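Local atomic coordinates of Rho guanine nucleotide exchange factor 11 (Homo sapiens, PDB entry 5JHH), a protein that probably activates Rho-family GTPases as a guanine nucleotide exchange factor, through a RhoGEF (DH) domain paired with a PH domain. Residues F67-E72 / Q114-Q119. Sequence-based numbering, arbitrary orientation.
Sequences FPNLPE and QQVAAQ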
loop_
_atom_site.group_PDB
_atom_site.type_symbol
_atom_site.label_atom_id
_atom_site.label_comp_id
_atom_site.label_asym_id
_atom_site.label_seq_id
_atom_site.Cartn_x
_atom_site.Cartn_y
_atom_site.Cartn_z
ATOM N N PHE A 67 -18.409 5.132 -8.293
ATOM C CA PHE A 67 -19.144 5.055 -7.048
ATOM C C PHE A 67 -20.153 3.898 -7.120
ATOM O O PHE A 67 -21.312 4.093 -7.300
ATOM C CB PHE A 67 -19.901 6.331 -6.755
ATOM C CG PHE A 67 -19.068 7.493 -6.409
ATOM C CD1 PHE A 67 -18.447 7.578 -5.217
ATOM C CD2 PHE A 67 -18.943 8.529 -7.278
ATOM C CE1 PHE A 67 -17.717 8.662 -4.893
ATOM C CE2 PHE A 67 -18.199 9.614 -6.971
ATOM C CZ PHE A 67 -17.582 9.683 -5.774
ATOM N N PRO A 68 -19.596 2.622 -6.960
ATOM C CA PRO A 68 -20.541 1.516 -7.149
ATOM C C PRO A 68 -21.679 1.359 -6.174
ATOM O O PRO A 68 -22.734 0.978 -6.576
ATOM C CB PRO A 68 -19.673 0.289 -7.030
ATOM C CG PRO A 68 -18.372 0.717 -7.440
ATOM C CD PRO A 68 -18.217 1.969 -6.738
ATOM N N ASN A 69 -21.442 1.598 -4.899
ATOM C CA ASN A 69 -22.337 1.193 -3.859
ATOM C C ASN A 69 -22.131 2.043 -2.636
ATOM O O ASN A 69 -22.036 1.565 -1.549
ATOM C CB ASN A 69 -22.056 -0.257 -3.538
ATOM C CG ASN A 69 -20.626 -0.479 -3.134
ATOM O OD1 ASN A 69 -19.809 0.348 -3.312
ATOM N ND2 ASN A 69 -20.351 -1.603 -2.612
ATOM N N LEU A 70 -22.060 3.330 -2.854
ATOM C CA LEU A 70 -21.768 4.280 -1.824
ATOM C C LEU A 70 -22.801 4.330 -0.713
ATOM O O LEU A 70 -22.447 4.355 0.430
ATOM C CB LEU A 70 -21.536 5.662 -2.418
ATOM C CG LEU A 70 -21.048 6.760 -1.494
ATOM C CD1 LEU A 70 -19.837 6.372 -0.730
ATOM C CD2 LEU A 70 -20.791 8.063 -2.190
ATOM N N PRO A 71 -24.143 4.346 -1.136
ATOM C CA PRO A 71 -25.103 4.383 -0.032
ATOM C C PRO A 71 -25.055 3.174 0.863
ATOM O O PRO A 71 -25.323 3.302 2.011
ATOM C CB PRO A 71 -26.450 4.462 -0.713
ATOM C CG PRO A 71 -26.195 5.047 -2.000
ATOM C CD PRO A 71 -24.970 4.397 -2.431
ATOM N N GLU A 72 -24.700 2.034 0.317
ATOM C CA GLU A 72 -24.573 0.789 1.069
ATOM C C GLU A 72 -23.370 0.876 1.977
ATOM O O GLU A 72 -23.405 0.430 3.124
ATOM C CB GLU A 72 -24.398 -0.396 0.124
ATOM C CG GLU A 72 -25.665 -0.803 -0.618
ATOM C CD GLU A 72 -25.999 -0.037 -1.922
ATOM O OE1 GLU A 72 -25.377 0.989 -2.348
ATOM O OE2 GLU A 72 -26.974 -0.499 -2.552
ATOM N N GLN A 114 -16.893 -7.150 3.706
ATOM C CA GLN A 114 -15.876 -7.393 2.706
ATOM C C GLN A 114 -16.435 -7.334 1.311
ATOM O O GLN A 114 -15.736 -6.884 0.430
ATOM C CB GLN A 114 -15.041 -8.650 2.949
ATOM C CG GLN A 114 -15.703 -9.972 2.716
ATOM C CD GLN A 114 -14.949 -11.155 3.373
ATOM O OE1 GLN A 114 -13.964 -10.987 4.088
ATOM N NE2 GLN A 114 -15.400 -12.393 3.058
ATOM N N GLN A 115 -17.694 -7.701 1.112
ATOM C CA GLN A 115 -18.245 -7.666 -0.215
ATOM C C GLN A 115 -18.371 -6.222 -0.603
ATOM O O GLN A 115 -18.065 -5.848 -1.697
ATOM C CB GLN A 115 -19.682 -8.193 -0.314
ATOM C CG GLN A 115 -19.942 -9.628 -0.058
ATOM C CD GLN A 115 -21.457 -9.917 -0.127
ATOM O OE1 GLN A 115 -22.227 -9.617 0.804
ATOM N NE2 GLN A 115 -21.878 -10.463 -1.227
ATOM N N VAL A 116 -19.012 -5.453 0.253
ATOM C CA VAL A 116 -19.300 -4.064 -0.037
ATOM C C VAL A 116 -18.001 -3.285 -0.176
ATOM O O VAL A 116 -17.824 -2.613 -1.150
ATOM C CB VAL A 116 -20.210 -3.479 1.033
ATOM C CG1 VAL A 116 -20.425 -2.008 0.792
ATOM C CG2 VAL A 116 -21.566 -4.204 0.982
ATOM N N ALA A 117 -17.048 -3.473 0.725
ATOM C CA ALA A 117 -15.794 -2.741 0.596
ATOM C C ALA A 117 -15.043 -3.144 -0.650
ATOM O O ALA A 117 -14.424 -2.308 -1.318
ATOM C CB ALA A 117 -14.915 -2.934 1.813
ATOM N N ALA A 118 -15.125 -4.408 -1.018
ATOM C CA ALA A 118 -14.373 -4.868 -2.178
ATOM C C ALA A 118 -14.968 -4.320 -3.462
ATOM O O ALA A 118 -14.250 -3.871 -4.324
ATOM C CB ALA A 118 -14.330 -6.408 -2.236
ATOM N N GLN A 119 -16.283 -4.366 -3.581
ATOM C CA GLN A 119 -16.960 -3.799 -4.731
ATOM C C GLN A 119 -16.628 -2.300 -4.829
ATOM O O GLN A 119 -16.273 -1.821 -5.883
ATOM C CB GLN A 119 -18.477 -4.059 -4.682
ATOM C CG GLN A 119 -19.163 -3.802 -6.018
ATOM C CD GLN A 119 -20.687 -3.611 -5.961
ATOM O OE1 GLN A 119 -21.272 -3.116 -6.929
ATOM N NE2 GLN A 119 -21.338 -4.023 -4.852
#
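Asn69 reaches across to helix 107-121 and gives an N-H of its side-chain amide to the backbone carbonyl of Val116, with ND2 3.1 Å from O. The bond is fairly straight, 158° at the hydrogen; the oxygen lies almost in the amide plane of Asn69, whereas the donor stands somewhat out of the carbonyl plane of Val116. The first torsion puts CG between the backbone N and the carbonyl carbon (chi1 57°), and the amide it carries extends toward helix 107-121. Asn69 occupies the N-cap position of helix 70-89, yet its side chain makes no capping bond and its amide N-H goes instead to a neighbouring helix, an instance of a cap residue serving tertiary structure. The join lies within the all-helical RhoGEF (DH) domain, where the short turn between helices 60-66 and 70-89 meets the last turns of helix 107-121; Phe120 of that helix also touches Pro68, Asn69 and Leu70. Val116 adds a nonpolar flank: its CG1, anti to the backbone N, comes within 3.4 Å of Asn69 ND2 and more loosely approaches CB of Glu72 at 4.3 Å. The Gln119 side chain, extended beyond CG, crosses that of Asn69 obliquely, the two amide planes turned 47° apart. Its NE2 stands 3.4 Å from Asn69 ND2, but as both are donors they meet without a hydrogen bond. An alanine in place of Asn69 would probably leave the Val116 carbonyl without this donor and open a gap beside Val116 CG1 and the Gln119 amide. The other branch of Gln119, OE1, comes 3.8 Å from CB of Pro68, while CG of the same proline sits 3.6 Å from the backbone O of Gln119.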